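Local coordinates for protein GLB-12 (Caenorhabditis elegans, PDB 4BJA) that binds a b-type heme through two axial histidines and, as its globin family suggests, probably binds oxygen, with a proposed role in redox signalling, at residues A[134-145]-A[200-211]. The protein carries 1 engineered substitution. Residues are numbered along the deposited sequence; the frame is centred on the assembly and turned at random.
Sequences EQNQNQMEKNYF and ISQMTDSFELER. With HEM (protoporphyrin IX containing Fe), chain B.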
loop_
_atom_site.group_PDB
_atom_site.type_symbol
_atom_site.label_atom_id
_atom_site.label_comp_id
_atom_site.label_asym_id
_atom_site.label_seq_id
_atom_site.Cartn_x
_atom_site.Cartn_y
_atom_site.Cartn_z
ATOM N N GLU A 134 -0.082 9.613 19.642
ATOM C CA GLU A 134 -0.594 8.395 20.279
ATOM C C GLU A 134 -2.047 8.576 20.727
ATOM O O GLU A 134 -2.905 7.719 20.496
ATOM C CB GLU A 134 0.309 8.007 21.452
ATOM C CG GLU A 134 0.431 6.519 21.643
ATOM C CD GLU A 134 -0.335 6.008 22.827
ATOM O OE1 GLU A 134 -1.435 6.537 23.135
ATOM O OE2 GLU A 134 0.184 5.053 23.467
ATOM N N GLN A 135 -2.325 9.724 21.329
ATOM C CA GLN A 135 -3.669 10.063 21.766
ATOM C C GLN A 135 -4.637 10.464 20.656
ATOM O O GLN A 135 -5.803 10.089 20.707
ATOM C CB GLN A 135 -3.618 11.178 22.839
ATOM C CG GLN A 135 -3.410 10.621 24.249
ATOM C CD GLN A 135 -4.104 11.436 25.352
ATOM O OE1 GLN A 135 -4.762 12.453 25.092
ATOM N NE2 GLN A 135 -3.948 10.981 26.600
ATOM N N ASN A 136 -4.171 11.231 19.668
ATOM C CA ASN A 136 -5.088 11.885 18.729
ATOM C C ASN A 136 -5.118 11.378 17.302
ATOM O O ASN A 136 -6.065 11.648 16.585
ATOM C CB ASN A 136 -4.860 13.393 18.714
ATOM C CG ASN A 136 -5.052 14.004 20.102
ATOM O OD1 ASN A 136 -6.118 13.867 20.694
ATOM N ND2 ASN A 136 -4.022 14.628 20.628
ATOM N N GLN A 137 -4.061 10.686 16.877
ATOM C CA GLN A 137 -4.048 10.120 15.530
ATOM C C GLN A 137 -5.199 9.141 15.354
ATOM O O GLN A 137 -5.334 8.207 16.150
ATOM C CB GLN A 137 -2.727 9.393 15.291
ATOM C CG GLN A 137 -2.696 8.580 13.961
ATOM C CD GLN A 137 -2.643 9.467 12.745
ATOM O OE1 GLN A 137 -2.633 10.696 12.856
ATOM N NE2 GLN A 137 -2.603 8.846 11.553
ATOM N N ASN A 138 -6.019 9.358 14.331
ATOM C CA ASN A 138 -7.316 8.692 14.241
ATOM C C ASN A 138 -7.863 8.739 12.820
ATOM O O ASN A 138 -8.371 9.770 12.366
ATOM C CB ASN A 138 -8.299 9.353 15.228
ATOM C CG ASN A 138 -9.639 8.641 15.310
ATOM O OD1 ASN A 138 -10.457 8.937 16.195
ATOM N ND2 ASN A 138 -9.876 7.700 14.406
ATOM N N GLN A 139 -7.773 7.606 12.121
ATOM C CA GLN A 139 -8.266 7.475 10.737
ATOM C C GLN A 139 -9.781 7.781 10.524
ATOM O O GLN A 139 -10.234 8.018 9.393
ATOM C CB GLN A 139 -7.916 6.070 10.211
ATOM C CG GLN A 139 -6.430 5.650 10.427
ATOM C CD GLN A 139 -6.095 4.345 9.699
ATOM O OE1 GLN A 139 -5.546 3.395 10.274
ATOM N NE2 GLN A 139 -6.431 4.303 8.434
ATOM N N MET A 140 -10.556 7.766 11.609
ATOM C CA MET A 140 -11.995 8.085 11.577
ATOM C C MET A 140 -12.242 9.606 11.569
ATOM O O MET A 140 -13.313 10.075 11.152
ATOM C CB MET A 140 -12.737 7.332 12.698
ATOM C CG MET A 140 -12.959 5.863 12.432
ATOM S SD MET A 140 -13.620 5.547 10.775
ATOM C CE MET A 140 -15.329 6.114 10.901
ATOM N N GLU A 141 -11.244 10.358 12.028
ATOM C CA GLU A 141 -11.381 11.755 12.414
ATOM C C GLU A 141 -10.284 12.720 11.926
ATOM O O GLU A 141 -10.550 13.579 11.103
ATOM C CB GLU A 141 -11.404 11.834 13.939
ATOM C CG GLU A 141 -11.530 13.209 14.558
ATOM C CD GLU A 141 -11.948 13.127 16.031
ATOM O OE1 GLU A 141 -12.138 11.995 16.548
ATOM O OE2 GLU A 141 -12.093 14.199 16.667
ATOM N N LYS A 142 -9.073 12.609 12.462
ATOM C CA LYS A 142 -7.924 13.305 11.890
ATOM C C LYS A 142 -6.759 12.357 11.731
ATOM O O LYS A 142 -6.275 11.780 12.701
ATOM C CB LYS A 142 -7.479 14.510 12.726
ATOM C CG LYS A 142 -8.422 15.758 12.569
ATOM C CD LYS A 142 -7.886 16.930 13.392
ATOM C CE LYS A 142 -8.360 18.293 12.848
ATOM N NZ LYS A 142 -9.828 18.356 12.697
ATOM N N ASN A 143 -6.285 12.260 10.503
ATOM C CA ASN A 143 -5.006 11.580 10.259
ATOM C C ASN A 143 -3.942 12.663 10.049
ATOM O O ASN A 143 -3.937 13.313 9.025
ATOM C CB ASN A 143 -5.154 10.692 9.008
ATOM C CG ASN A 143 -3.875 10.002 8.636
ATOM O OD1 ASN A 143 -2.785 10.450 8.990
ATOM N ND2 ASN A 143 -4.002 8.864 7.943
ATOM N N TYR A 144 -3.080 12.885 11.039
ATOM C CA TYR A 144 -2.134 14.003 11.002
ATOM C C TYR A 144 -1.043 13.808 9.952
ATOM O O TYR A 144 -0.508 14.779 9.461
ATOM C CB TYR A 144 -1.530 14.283 12.413
ATOM C CG TYR A 144 -2.582 14.799 13.367
ATOM C CD1 TYR A 144 -2.887 16.157 13.419
ATOM C CD2 TYR A 144 -3.291 13.915 14.175
ATOM C CE1 TYR A 144 -3.861 16.621 14.296
ATOM C CE2 TYR A 144 -4.279 14.375 15.036
ATOM C CZ TYR A 144 -4.551 15.711 15.075
ATOM O OH TYR A 144 -5.530 16.152 15.943
ATOM N N PHE A 145 -0.708 12.563 9.583
ATOM C CA PHE A 145 0.239 12.386 8.506
ATOM C C PHE A 145 -0.379 12.844 7.207
ATOM O O PHE A 145 0.285 13.492 6.377
ATOM C CB PHE A 145 0.624 10.902 8.387
ATOM C CG PHE A 145 1.208 10.342 9.652
ATOM C CD1 PHE A 145 2.274 11.008 10.287
ATOM C CD2 PHE A 145 0.632 9.217 10.256
ATOM C CE1 PHE A 145 2.804 10.478 11.482
ATOM C CE2 PHE A 145 1.146 8.709 11.436
ATOM C CZ PHE A 145 2.228 9.343 12.048
ATOM N N ILE A 200 1.986 8.678 2.926
ATOM C CA ILE A 200 0.894 8.753 3.917
ATOM C C ILE A 200 0.401 7.363 4.304
ATOM O O ILE A 200 0.275 7.054 5.480
ATOM C CB ILE A 200 -0.314 9.522 3.371
ATOM C CG1 ILE A 200 0.064 10.987 3.167
ATOM C CG2 ILE A 200 -1.481 9.445 4.410
ATOM C CD1 ILE A 200 -0.992 11.799 2.325
ATOM N N SER A 201 0.115 6.512 3.316
ATOM C CA SER A 201 -0.480 5.220 3.658
ATOM C C SER A 201 0.494 4.370 4.500
ATOM O O SER A 201 0.065 3.733 5.465
ATOM C CB SER A 201 -0.921 4.486 2.421
ATOM O OG SER A 201 0.199 4.054 1.718
ATOM N N GLN A 202 1.790 4.383 4.155
ATOM C CA GLN A 202 2.728 3.516 4.884
ATOM C C GLN A 202 3.064 4.057 6.262
ATOM O O GLN A 202 3.231 3.274 7.214
ATOM C CB GLN A 202 3.983 3.289 4.041
ATOM C CG GLN A 202 3.610 2.549 2.753
ATOM C CD GLN A 202 2.863 1.248 3.068
ATOM O OE1 GLN A 202 3.435 0.333 3.646
ATOM N NE2 GLN A 202 1.554 1.193 2.742
ATOM N N MET A 203 3.110 5.390 6.403
ATOM C CA MET A 203 3.293 5.915 7.755
ATOM C C MET A 203 2.059 5.674 8.586
ATOM O O MET A 203 2.179 5.316 9.752
ATOM C CB MET A 203 3.661 7.383 7.743
ATOM C CG MET A 203 5.046 7.608 7.209
ATOM S SD MET A 203 5.361 9.361 7.164
ATOM C CE MET A 203 5.627 9.672 8.895
ATOM N N THR A 204 0.880 5.815 7.988
ATOM C CA THR A 204 -0.336 5.588 8.721
ATOM C C THR A 204 -0.434 4.133 9.200
ATOM O O THR A 204 -0.781 3.880 10.370
ATOM C CB THR A 204 -1.545 5.961 7.847
ATOM O OG1 THR A 204 -1.494 7.371 7.579
ATOM C CG2 THR A 204 -2.867 5.575 8.522
ATOM N N ASP A 205 -0.137 3.194 8.294
ATOM C CA ASP A 205 -0.303 1.782 8.622
ATOM C C ASP A 205 0.712 1.312 9.640
ATOM O O ASP A 205 0.356 0.593 10.576
ATOM C CB ASP A 205 -0.288 0.924 7.354
ATOM C CG ASP A 205 -1.626 0.949 6.607
ATOM O OD1 ASP A 205 -2.618 1.555 7.086
ATOM O OD2 ASP A 205 -1.705 0.320 5.526
ATOM N N SER A 206 1.959 1.769 9.484
ATOM C CA SER A 206 2.986 1.364 10.413
ATOM C C SER A 206 2.739 1.960 11.817
ATOM O O SER A 206 2.889 1.281 12.868
ATOM C CB SER A 206 4.363 1.699 9.862
ATOM O OG SER A 206 4.528 3.099 9.627
ATOM N N PHE A 207 2.352 3.223 11.839
ATOM C CA PHE A 207 1.957 3.844 13.103
ATOM C C PHE A 207 0.807 3.058 13.796
ATOM O O PHE A 207 0.838 2.776 15.014
ATOM C CB PHE A 207 1.527 5.306 12.829
ATOM C CG PHE A 207 1.105 6.049 14.078
ATOM C CD1 PHE A 207 -0.170 5.867 14.607
ATOM C CD2 PHE A 207 2.002 6.881 14.730
ATOM C CE1 PHE A 207 -0.556 6.511 15.800
ATOM C CE2 PHE A 207 1.602 7.571 15.913
ATOM C CZ PHE A 207 0.353 7.351 16.441
ATOM N N GLU A 208 -0.230 2.734 13.031
ATOM C CA GLU A 208 -1.423 2.170 13.610
ATOM C C GLU A 208 -1.089 0.812 14.244
ATOM O O GLU A 208 -1.545 0.493 15.357
ATOM C CB GLU A 208 -2.481 2.056 12.540
ATOM C CG GLU A 208 -3.862 1.897 13.063
ATOM C CD GLU A 208 -4.432 3.173 13.705
ATOM O OE1 GLU A 208 -4.111 4.301 13.272
ATOM O OE2 GLU A 208 -5.244 3.022 14.627
ATOM N N LEU A 209 -0.278 0.043 13.540
ATOM C CA LEU A 209 0.109 -1.289 14.019
ATOM C C LEU A 209 0.962 -1.187 15.279
ATOM O O LEU A 209 0.775 -1.957 16.234
ATOM C CB LEU A 209 0.877 -2.025 12.918
ATOM C CG LEU A 209 1.307 -3.469 13.274
ATOM C CD1 LEU A 209 0.119 -4.336 13.661
ATOM C CD2 LEU A 209 2.056 -4.114 12.091
ATOM N N GLU A 210 1.923 -0.268 15.264
ATOM C CA GLU A 210 2.816 -0.116 16.391
ATOM C C GLU A 210 2.050 0.344 17.627
ATOM O O GLU A 210 2.299 -0.151 18.751
ATOM C CB GLU A 210 3.939 0.854 16.050
ATOM C CG GLU A 210 4.915 1.130 17.221
ATOM C CD GLU A 210 5.763 -0.088 17.601
ATOM O OE1 GLU A 210 5.900 -1.037 16.800
ATOM O OE2 GLU A 210 6.323 -0.082 18.716
ATOM N N ARG A 211 1.118 1.275 17.433
ATOM C CA ARG A 211 0.283 1.694 18.547
ATOM C C ARG A 211 -0.571 0.533 19.092
ATOM O O ARG A 211 -0.668 0.350 20.322
ATOM C CB ARG A 211 -0.580 2.894 18.148
ATOM C CG ARG A 211 -1.545 3.279 19.245
ATOM C CD ARG A 211 -2.173 4.619 18.946
ATOM N NE ARG A 211 -3.084 4.542 17.810
ATOM C CZ ARG A 211 -3.802 5.561 17.355
ATOM N NH1 ARG A 211 -3.739 6.755 17.957
ATOM N NH2 ARG A 211 -4.584 5.392 16.296
HETATM C CHA HEM B . 10.210 13.280 14.505
HETATM C CHB HEM B . 9.199 12.925 9.783
HETATM C CHC HEM B . 4.610 14.042 10.677
HETATM C CHD HEM B . 5.794 15.163 15.208
HETATM C C1A HEM B . 10.303 13.038 13.177
HETATM C C2A HEM B . 11.471 12.503 12.501
HETATM C C3A HEM B . 11.159 12.420 11.196
HETATM C C4A HEM B . 9.807 12.901 11.016
HETATM C CMA HEM B . 12.042 11.930 10.016
HETATM C CAA HEM B . 12.802 12.096 13.216
HETATM C CBA HEM B . 13.086 10.596 13.049
HETATM C CGA HEM B . 11.990 9.868 13.692
HETATM O O1A HEM B . 11.648 10.210 14.859
HETATM O O2A HEM B . 11.441 8.979 12.991
HETATM C C1B HEM B . 7.858 13.140 9.665
HETATM C C2B HEM B . 7.088 12.926 8.446
HETATM C C3B HEM B . 5.843 13.222 8.695
HETATM C C4B HEM B . 5.759 13.651 10.068
HETATM C CMB HEM B . 7.665 12.413 7.117
HETATM C CAB HEM B . 4.690 13.087 7.665
HETATM C CBB HEM B . 3.589 13.776 7.840
HETATM C C1C HEM B . 4.528 14.424 11.972
HETATM C C2C HEM B . 3.330 14.882 12.630
HETATM C C3C HEM B . 3.645 15.182 13.878
HETATM C C4C HEM B . 5.063 14.966 14.057
HETATM C CMC HEM B . 1.934 14.949 11.966
HETATM C CAC HEM B . 2.642 15.713 14.928
HETATM C CBC HEM B . 2.926 15.489 16.199
HETATM C C1D HEM B . 7.089 14.837 15.401
HETATM C C2D HEM B . 7.859 15.193 16.555
HETATM C C3D HEM B . 9.216 14.604 16.336
HETATM C C4D HEM B . 9.147 13.938 15.066
HETATM C CMD HEM B . 7.423 16.011 17.792
HETATM C CAD HEM B . 10.441 14.720 17.263
HETATM C CBD HEM B . 11.348 15.799 16.649
HETATM C CGD HEM B . 10.798 17.222 16.708
HETATM O O1D HEM B . 9.934 17.552 17.548
HETATM O O2D HEM B . 11.263 18.041 15.903
HETATM N NA HEM B . 9.294 13.288 12.239
HETATM N NB HEM B . 7.011 13.595 10.672
HETATM N NC HEM B . 5.561 14.494 12.883
HETATM N ND HEM B . 7.892 14.098 14.524
HETATM FE FE HEM B . 7.468 13.881 12.586
HETATM O O HOH W 1 -2.331 5.881 11.884
#
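Phe145 turns the edge of its ring toward the face of Phe207 in an offset edge-to-face pair, centroids 5.5 Å apart and planes at 68°. Met203 CB lies over one face of the Phe145 ring, toward its rim, while the heme meets the ring's edge; this tight end thus lines the heme pocket. Beside it, Asn143 ND2 gives Thr204 OG1 a nearly straight hydrogen bond (2.9 Å, 168°), and Asn143 OD1 N-caps helix 144-160. Gln137 lays CG against Phe207 CE1 (3.5 Å) and sends NE2 to Asn143 OD1, above that carbonyl's plane. Toward the partly exposed side, polar groups take over. A water accepts from Gln137 NE2 and donates to Thr204 O and Glu208 OE1. Arg211, bent at chi3 (69°), sets its guanidinium face under Phe207 CE1; NH1 and NH2 grip Gln137 O end-on, NH1 also reaches Glu134 O (2.8 Å), and NH2 forms a salt bridge with Glu208 OE2. A leucine in place of Arg211 would probably leave the Glu134 and Gln137 carbonyls without these donors and Glu208 without its charged mate. The contact ties the turn between helices 131-136 and 144-160 to helix 185-214, with helix 113-126 against Met203 and Trp19 of the second subunit packing on Thr204.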